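Local atomic coordinates of sugar fermentation stimulation protein homolog (Pyrococcus furiosus, PDB entry 4DA2), a protein that probably binds DNA, combining an N-terminal OB fold with a PD-(D/E)xK nuclease-type domain that holds calcium ions in this crystal. Residues A[34-39]-A[80-85]; A[54-59]-A[66-71]. The protein carries 1 engineered substitution. All coordinates share one frame; numbering follows the deposited sequence.

Interaction 1 of 2, residues A[34-39]-A[80-85]; sequences RALITN and DTRLQG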
ATOM      1  N   ARG A  34      11.429 -20.190  -1.082  1.00 16.60           N
ATOM      2  CA  ARG A  34      10.567 -19.511  -0.107  1.00 32.94           C
ATOM      3  C   ARG A  34      10.669 -17.988  -0.283  1.00 33.06           C
ATOM      4  O   ARG A  34      11.769 -17.443  -0.315  1.00 18.98           O
ATOM      5  CB  ARG A  34      10.961 -19.933   1.310  1.00 31.25           C
ATOM      6  CG  ARG A  34       9.856 -19.835   2.337  1.00 32.40           C
ATOM      7  CD  ARG A  34      10.323 -20.374   3.682  1.00 20.03           C
ATOM      8  NE  ARG A  34       9.354 -20.188   4.741  1.00 47.68           N
ATOM      9  CZ  ARG A  34       9.680 -19.992   6.009  1.00 22.50           C
ATOM     10  NH1 ARG A  34      10.956 -19.912   6.360  1.00 45.82           N
ATOM     11  NH2 ARG A  34       8.734 -19.834   6.921  1.00103.67           N
ATOM     12  N   ALA A  35       9.523 -17.307  -0.420  1.00 19.02           N
ATOM     13  CA  ALA A  35       9.495 -15.871  -0.649  1.00 24.74           C
ATOM     14  C   ALA A  35       8.582 -15.209   0.372  1.00 33.42           C
ATOM     15  O   ALA A  35       7.467 -15.666   0.607  1.00 19.08           O
ATOM     16  CB  ALA A  35       9.001 -15.568  -2.090  1.00 19.10           C
ATOM     17  N   LEU A  36       9.073 -14.146   0.996  1.00 15.71           N
ATOM     18  CA  LEU A  36       8.302 -13.406   1.969  1.00 18.91           C
ATOM     19  C   LEU A  36       7.146 -12.661   1.302  1.00 20.07           C
ATOM     20  O   LEU A  36       7.299 -12.096   0.236  1.00 21.88           O
ATOM     21  CB  LEU A  36       9.208 -12.376   2.646  1.00 25.73           C
ATOM     22  CG  LEU A  36       8.806 -11.963   4.051  1.00 27.70           C
ATOM     23  CD1 LEU A  36       9.008 -13.129   5.015  1.00 31.83           C
ATOM     24  CD2 LEU A  36       9.614 -10.741   4.508  1.00 35.06           C
ATOM     25  N   ILE A  37       5.992 -12.670   1.955  1.00 17.41           N
ATOM     26  CA  ILE A  37       4.846 -11.889   1.515  1.00 17.67           C
ATOM     27  C   ILE A  37       4.541 -10.886   2.644  1.00 21.45           C
ATOM     28  O   ILE A  37       4.297 -11.271   3.798  1.00 21.22           O
ATOM     29  CB  ILE A  37       3.607 -12.803   1.242  1.00 19.02           C
ATOM     30  CG1 ILE A  37       3.831 -13.704   0.022  1.00 25.52           C
ATOM     31  CG2 ILE A  37       2.314 -11.942   1.098  1.00 19.40           C
ATOM     32  CD1 ILE A  37       2.861 -14.902  -0.053  1.00 29.11           C
ATOM     33  N   THR A  38       4.581  -9.591   2.328  1.00 17.38           N
ATOM     34  CA  THR A  38       4.249  -8.589   3.321  1.00 11.76           C
ATOM     35  C   THR A  38       2.976  -7.899   2.822  1.00 23.36           C
ATOM     36  O   THR A  38       3.003  -6.809   2.250  1.00 25.13           O
ATOM     37  CB  THR A  38       5.419  -7.583   3.517  1.00 18.25           C
ATOM     38  OG1 THR A  38       6.625  -8.327   3.744  1.00 23.41           O
ATOM     39  CG2 THR A  38       5.181  -6.653   4.704  1.00 30.06           C
ATOM     40  N   ASN A  39       1.863  -8.584   2.991  1.00 20.32           N
ATOM     41  CA  ASN A  39       0.534  -8.051   2.677  1.00 18.53           C
ATOM     42  C   ASN A  39      -0.476  -9.031   3.296  1.00 19.55           C
ATOM     43  O   ASN A  39      -0.479 -10.219   2.959  1.00 36.99           O
ATOM     44  CB  ASN A  39       0.336  -7.901   1.161  1.00 14.88           C
ATOM     45  CG  ASN A  39      -0.894  -7.053   0.778  1.00 22.70           C
ATOM     46  OD1 ASN A  39      -1.981  -7.234   1.327  1.00 28.77           O
ATOM     47  ND2 ASN A  39      -0.718  -6.142  -0.200  1.00 13.99           N
ATOM     48  N   ASP A  80       3.814  -5.608  -2.009  1.00 17.05           N
ATOM     49  CA  ASP A  80       4.604  -5.514  -0.780  1.00 22.14           C
ATOM     50  C   ASP A  80       4.342  -4.171  -0.099  1.00 20.19           C
ATOM     51  O   ASP A  80       4.613  -3.104  -0.668  1.00 11.66           O
ATOM     52  CB  ASP A  80       6.103  -5.678  -1.073  1.00 15.60           C
ATOM     53  CG  ASP A  80       6.954  -5.739   0.206  1.00 19.30           C
ATOM     54  OD1 ASP A  80       7.238  -6.853   0.692  1.00 23.27           O
ATOM     55  OD2 ASP A  80       7.357  -4.663   0.705  1.00 16.45           O
ATOM     56  N   THR A  81       3.820  -4.224   1.119  1.00 13.28           N
ATOM     57  CA  THR A  81       3.452  -2.980   1.820  1.00 19.49           C
ATOM     58  C   THR A  81       4.666  -2.161   2.273  1.00 16.01           C
ATOM     59  O   THR A  81       4.573  -0.933   2.388  1.00 13.80           O
ATOM     60  CB  THR A  81       2.475  -3.226   2.991  1.00 17.26           C
ATOM     61  OG1 THR A  81       3.121  -4.026   3.992  1.00 16.23           O
ATOM     62  CG2 THR A  81       1.198  -3.903   2.493  1.00 22.81           C
ATOM     63  N   ARG A  82       5.792  -2.836   2.513  1.00 15.09           N
ATOM     64  CA  ARG A  82       7.045  -2.162   2.814  1.00 14.52           C
ATOM     65  C   ARG A  82       7.544  -1.322   1.637  1.00 13.60           C
ATOM     66  O   ARG A  82       7.950  -0.159   1.844  1.00 15.43           O
ATOM     67  CB  ARG A  82       8.142  -3.131   3.253  1.00 24.95           C
ATOM     68  CG  ARG A  82       7.957  -3.749   4.604  1.00 30.04           C
ATOM     69  CD  ARG A  82       9.059  -4.771   4.832  1.00 59.41           C
ATOM     70  NE  ARG A  82       9.019  -5.365   6.165  1.00 73.34           N
ATOM     71  CZ  ARG A  82       9.608  -6.512   6.492  1.00 58.79           C
ATOM     72  NH1 ARG A  82      10.272  -7.210   5.576  1.00 62.05           N
ATOM     73  NH2 ARG A  82       9.524  -6.969   7.738  1.00 48.96           N
ATOM     74  N   LEU A  83       7.490  -1.879   0.424  1.00 16.69           N
ATOM     75  CA  LEU A  83       7.881  -1.175  -0.768  1.00 17.30           C
ATOM     76  C   LEU A  83       6.913  -0.011  -1.004  1.00 10.90           C
ATOM     77  O   LEU A  83       7.344   1.094  -1.323  1.00 14.21           O
ATOM     78  CB  LEU A  83       7.903  -2.112  -1.990  1.00 12.81           C
ATOM     79  CG  LEU A  83       8.387  -1.511  -3.308  1.00 13.39           C
ATOM     80  CD1 LEU A  83       9.653  -0.649  -3.175  1.00 15.39           C
ATOM     81  CD2 LEU A  83       8.608  -2.617  -4.376  1.00 10.94           C
ATOM     82  N   GLN A  84       5.615  -0.284  -0.898  1.00 11.73           N
ATOM     83  CA  GLN A  84       4.593   0.795  -1.008  1.00 10.23           C
ATOM     84  C   GLN A  84       4.939   1.937  -0.052  1.00 11.93           C
ATOM     85  O   GLN A  84       4.930   3.111  -0.446  1.00 13.88           O
ATOM     86  CB  GLN A  84       3.201   0.252  -0.695  1.00 11.35           C
ATOM     87  CG  GLN A  84       2.610  -0.639  -1.775  1.00  9.68           C
ATOM     88  CD  GLN A  84       1.218  -1.136  -1.357  1.00 10.30           C
ATOM     89  OE1 GLN A  84       0.631  -0.603  -0.416  1.00 15.26           O
ATOM     90  NE2 GLN A  84       0.685  -2.108  -2.064  1.00 14.80           N
ATOM     91  N   GLY A  85       5.256   1.597   1.196  1.00 14.53           N
ATOM     92  CA  GLY A  85       5.651   2.586   2.188  1.00 16.50           C
ATOM     93  C   GLY A  85       6.906   3.352   1.779  1.00 17.65           C
ATOM     94  O   GLY A  85       6.976   4.561   1.957  1.00 18.10           O
TER
HETATM   95  O   HOH W   1       5.585  -8.761  -0.202  1.00 18.67           O
HETATM   96  O   HOH W   2       8.684  -7.284   2.764  1.00 32.87           O
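T38 and T81 join the chain just past an OB-fold strand to the first turn of helix 81-93 through one straight backbone bond, T81 N to T38 O at 2.9 Å (167° at the hydrogen). This is a helix N-terminus with D80 at the N-cap, in the region where the OB domain meets the PD-(D/E)xK domain. The same carbonyl also lies near the hydroxyl of T81, whose chi1 of 64° puts OG1 between the backbone N and the carbonyl carbon; any bond there is weak and not settled.

D80 serves both segments with its two carboxylate oxygens. OD2 caps the helix by accepting from L83 N at 2.8 Å, through its anti lone pair. OD1 turns to T38 and lies 3.4 Å from T38 CB. Two waters fill in the polar link. One accepts from T38 N and donates to D80 OD1. The other also donates to OD1, sits beside T38 OG1, and accepts a weak bond from R82 NH1. OD1 is thus gripped by two water protons, which would favour a charged carboxylate.

T38 chi1 of -51° sets OG1 beside the backbone N and leaves CG2 anti to it; CG2 comes 3.4 Å from T81 OG1, with R82 CG close by. The R82 chain is extended from CG to NE. T38 OG1 lies over one face of its guanidinium. N39 crosses T81 at about a right angle, with ND2 4.0 Å from T81 CG2. In its amide, ND2 donates to I79 O and OD1 accepts from G41 N. L36 crosses the R82 side chain at about a right angle, its CD2 3.7 Å from R82 NH1.

Interaction 2 of 2, residues A[54-59]-A[66-71]; sequences YCTPKA and ILLGFE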
ATOM      1  N   TYR A  54       7.371 -11.106  -9.239  1.00 21.17           N
ATOM      2  CA  TYR A  54       8.687 -10.487  -9.261  1.00 18.90           C
ATOM      3  C   TYR A  54       9.211 -10.470  -7.845  1.00 13.65           C
ATOM      4  O   TYR A  54       8.504 -10.044  -6.930  1.00 16.68           O
ATOM      5  CB  TYR A  54       8.630  -9.082  -9.878  1.00 20.01           C
ATOM      6  CG  TYR A  54       8.378  -9.200 -11.338  1.00 16.59           C
ATOM      7  CD1 TYR A  54       9.427  -9.264 -12.249  1.00 17.56           C
ATOM      8  CD2 TYR A  54       7.071  -9.343 -11.810  1.00 24.36           C
ATOM      9  CE1 TYR A  54       9.147  -9.423 -13.638  1.00 20.54           C
ATOM     10  CE2 TYR A  54       6.797  -9.490 -13.141  1.00 18.10           C
ATOM     11  CZ  TYR A  54       7.813  -9.533 -14.044  1.00 18.60           C
ATOM     12  OH  TYR A  54       7.420  -9.718 -15.357  1.00 27.97           O
ATOM     13  N   CYS A  55      10.438 -10.998  -7.661  1.00 15.97           N
ATOM     14  CA  CYS A  55      11.077 -11.090  -6.351  1.00 14.33           C
ATOM     15  C   CYS A  55      12.344 -10.228  -6.300  1.00 10.67           C
ATOM     16  O   CYS A  55      12.893  -9.894  -7.341  1.00 16.36           O
ATOM     17  CB  CYS A  55      11.476 -12.547  -6.037  1.00 26.67           C
ATOM     18  SG  CYS A  55      10.120 -13.574  -5.516  1.00 24.39           S
ATOM     19  N   THR A  56      12.757  -9.844  -5.099  1.00 20.27           N
ATOM     20  CA  THR A  56      14.076  -9.251  -4.884  1.00 16.24           C
ATOM     21  C   THR A  56      14.751  -9.940  -3.691  1.00 18.23           C
ATOM     22  O   THR A  56      14.056 -10.435  -2.799  1.00 23.19           O
ATOM     23  CB  THR A  56      13.999  -7.718  -4.689  1.00 22.78           C
ATOM     24  OG1 THR A  56      15.303  -7.159  -4.902  1.00 22.31           O
ATOM     25  CG2 THR A  56      13.478  -7.332  -3.298  1.00 19.28           C
ATOM     26  N   PRO A  57      16.112 -10.006  -3.681  1.00 28.07           N
ATOM     27  CA  PRO A  57      16.773 -10.717  -2.585  1.00 21.70           C
ATOM     28  C   PRO A  57      16.597  -9.953  -1.293  1.00 29.52           C
ATOM     29  O   PRO A  57      16.342  -8.753  -1.324  1.00 24.54           O
ATOM     30  CB  PRO A  57      18.258 -10.723  -2.994  1.00 25.55           C
ATOM     31  CG  PRO A  57      18.257 -10.493  -4.459  1.00 29.34           C
ATOM     32  CD  PRO A  57      17.086  -9.581  -4.705  1.00 26.15           C
ATOM     33  N   LYS A  58      16.699 -10.660  -0.174  1.00 30.68           N
ATOM     34  CA  LYS A  58      16.651 -10.043   1.139  1.00 34.63           C
ATOM     35  C   LYS A  58      17.879 -10.553   1.884  1.00 49.41           C
ATOM     36  O   LYS A  58      18.012 -11.760   2.084  1.00 35.07           O
ATOM     37  CB  LYS A  58      15.371 -10.468   1.861  1.00 45.48           C
ATOM     38  CG  LYS A  58      15.193  -9.858   3.231  1.00 64.67           C
ATOM     39  CD  LYS A  58      14.120 -10.579   4.017  1.00 41.20           C
ATOM     40  CE  LYS A  58      13.804  -9.812   5.282  1.00 72.95           C
ATOM     41  NZ  LYS A  58      12.988 -10.625   6.213  1.00 47.22           N
ATOM     42  N   ALA A  59      18.789  -9.652   2.262  1.00 69.15           N
ATOM     43  CA  ALA A  59      19.996 -10.042   3.006  1.00 68.76           C
ATOM     44  C   ALA A  59      19.670 -10.253   4.481  1.00 41.60           C
ATOM     45  O   ALA A  59      19.526  -9.288   5.238  1.00113.44           O
ATOM     46  CB  ALA A  59      21.108  -9.003   2.838  1.00 35.15           C
ATOM     47  N   ILE A  66      11.994 -11.631  -1.266  1.00 17.76           N
ATOM     48  CA  ILE A  66      10.717 -10.964  -1.023  1.00 17.23           C
ATOM     49  C   ILE A  66       9.918 -10.993  -2.328  1.00 17.68           C
ATOM     50  O   ILE A  66      10.440 -10.628  -3.398  1.00 13.66           O
ATOM     51  CB  ILE A  66      10.935  -9.507  -0.570  1.00 17.23           C
ATOM     52  CG1 ILE A  66      11.857  -9.455   0.647  1.00 20.13           C
ATOM     53  CG2 ILE A  66       9.609  -8.835  -0.219  1.00 23.20           C
ATOM     54  CD1 ILE A  66      12.451  -8.108   0.847  1.00 15.20           C
ATOM     55  N   LEU A  67       8.670 -11.466  -2.252  1.00 15.85           N
ATOM     56  CA  LEU A  67       7.772 -11.382  -3.408  1.00 18.16           C
ATOM     57  C   LEU A  67       7.165  -9.968  -3.441  1.00 13.68           C
ATOM     58  O   LEU A  67       6.286  -9.643  -2.625  1.00 23.23           O
ATOM     59  CB  LEU A  67       6.676 -12.446  -3.297  1.00 24.72           C
ATOM     60  CG  LEU A  67       5.553 -12.505  -4.339  1.00 19.17           C
ATOM     61  CD1 LEU A  67       6.139 -12.672  -5.750  1.00 14.09           C
ATOM     62  CD2 LEU A  67       4.621 -13.654  -3.970  1.00 29.27           C
ATOM     63  N   LEU A  68       7.654  -9.118  -4.344  1.00 15.99           N
ATOM     64  CA  LEU A  68       7.270  -7.703  -4.347  1.00 13.39           C
ATOM     65  C   LEU A  68       5.960  -7.400  -5.035  1.00 18.31           C
ATOM     66  O   LEU A  68       5.292  -6.424  -4.684  1.00 17.14           O
ATOM     67  CB  LEU A  68       8.340  -6.824  -4.988  1.00 18.59           C
ATOM     68  CG  LEU A  68       9.729  -6.851  -4.357  1.00 17.02           C
ATOM     69  CD1 LEU A  68      10.603  -6.042  -5.251  1.00 14.71           C
ATOM     70  CD2 LEU A  68       9.683  -6.298  -2.921  1.00 19.54           C
ATOM     71  N   GLY A  69       5.643  -8.197  -6.047  1.00 15.72           N
ATOM     72  CA  GLY A  69       4.524  -7.956  -6.914  1.00 13.15           C
ATOM     73  C   GLY A  69       4.267  -9.000  -7.985  1.00 14.81           C
ATOM     74  O   GLY A  69       4.939 -10.030  -8.056  1.00 15.48           O
ATOM     75  N   PHE A  70       3.294  -8.695  -8.842  1.00 18.73           N
ATOM     76  CA  PHE A  70       2.869  -9.589  -9.895  1.00 19.15           C
ATOM     77  C   PHE A  70       2.740  -8.856 -11.228  1.00 18.15           C
ATOM     78  O   PHE A  70       2.481  -7.650 -11.292  1.00 13.84           O
ATOM     79  CB  PHE A  70       1.517 -10.218  -9.540  1.00 15.81           C
ATOM     80  CG  PHE A  70       1.594 -11.258  -8.449  1.00 13.71           C
ATOM     81  CD1 PHE A  70       1.671 -12.607  -8.785  1.00 19.38           C
ATOM     82  CD2 PHE A  70       1.580 -10.899  -7.098  1.00 14.73           C
ATOM     83  CE1 PHE A  70       1.747 -13.593  -7.796  1.00 22.47           C
ATOM     84  CE2 PHE A  70       1.647 -11.890  -6.092  1.00 22.02           C
ATOM     85  CZ  PHE A  70       1.723 -13.229  -6.452  1.00 18.85           C
ATOM     86  N   GLU A  71       2.886  -9.614 -12.303  1.00 19.47           N
ATOM     87  CA  GLU A  71       2.713  -9.064 -13.631  1.00 16.29           C
ATOM     88  C   GLU A  71       1.271  -8.638 -13.725  1.00 17.92           C
ATOM     89  O   GLU A  71       0.362  -9.358 -13.289  1.00 21.68           O
ATOM     90  CB  GLU A  71       3.041 -10.149 -14.688  1.00 20.11           C
ATOM     91  CG  GLU A  71       2.943  -9.682 -16.156  1.00 30.28           C
ATOM     92  CD  GLU A  71       1.514  -9.576 -16.704  1.00 35.87           C
ATOM     93  OE1 GLU A  71       0.602 -10.253 -16.167  1.00 39.63           O
ATOM     94  OE2 GLU A  71       1.310  -8.810 -17.689  1.00 35.52           O
TER
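Y54 to T56 pair with I66 to G69 as the two arms of an antiparallel beta hairpin, strands 52-57 and 65-72, in the sheet of the OB domain. The axes of 54-57 and 66-71 approach to 4.6 Å, with 148° between their directions. T56 and I66 form a hydrogen-bonded pair: I66 N gives a 2.8 Å bond to T56 O, and T56 N returns one to I66 O. C55 and L67 form the non-hydrogen-bonded pair that follows, with C55 CA 3.1 Å from I66 O in a CA-H...O contact. Then the register slips by one residue. L68 N bonds to Y54 O, while Y54 N bonds to G69 O.

C55 and L67 point to one face, Y54, T56 and I66 to the other. C55 SG packs on L67, 4.1 Å from its CD1, where A35 of strand 31-36 touches both. T56 chi1 of -162° sets OG1 anti to the backbone N and CG2 between the N and the carbonyl carbon, where CG2 rests 3.7 Å from L68 CD1. The hydroxyl is held by P9 O. K58 crosses I66 at about a right angle and lays CB against CG1 and CD1. Y54 and E71 lie side by side and point the same way, ring and carboxylate planes 46° apart; Y54 CE2 is 4.1 Å from E71 CB. L68 and G69 both face Y54, the mark of a classic beta bulge in a curled OB-fold sheet.

The centres of interactions 1 and 2 lie about 8 Å apart, and the two contacts touch. Strand 65-72 connects them: it pairs parallel with strand 31-36 and antiparallel with strand 52-57. L36 O and L67 N are 2.9 Å apart, a probable hydrogen bond. D80 N probably bonds to L68 O in the same way, at 3.2 Å. Along the chain, 34-39 comes first, then both arms of the hairpin, then 80-85. Both hairpin segments of interaction 2 belong to the OB domain. Interaction 1 links that domain to helix 81-93, assigned to the PD-(D/E)xK family region, consistent with the hairpin lying close to where the two domains meet.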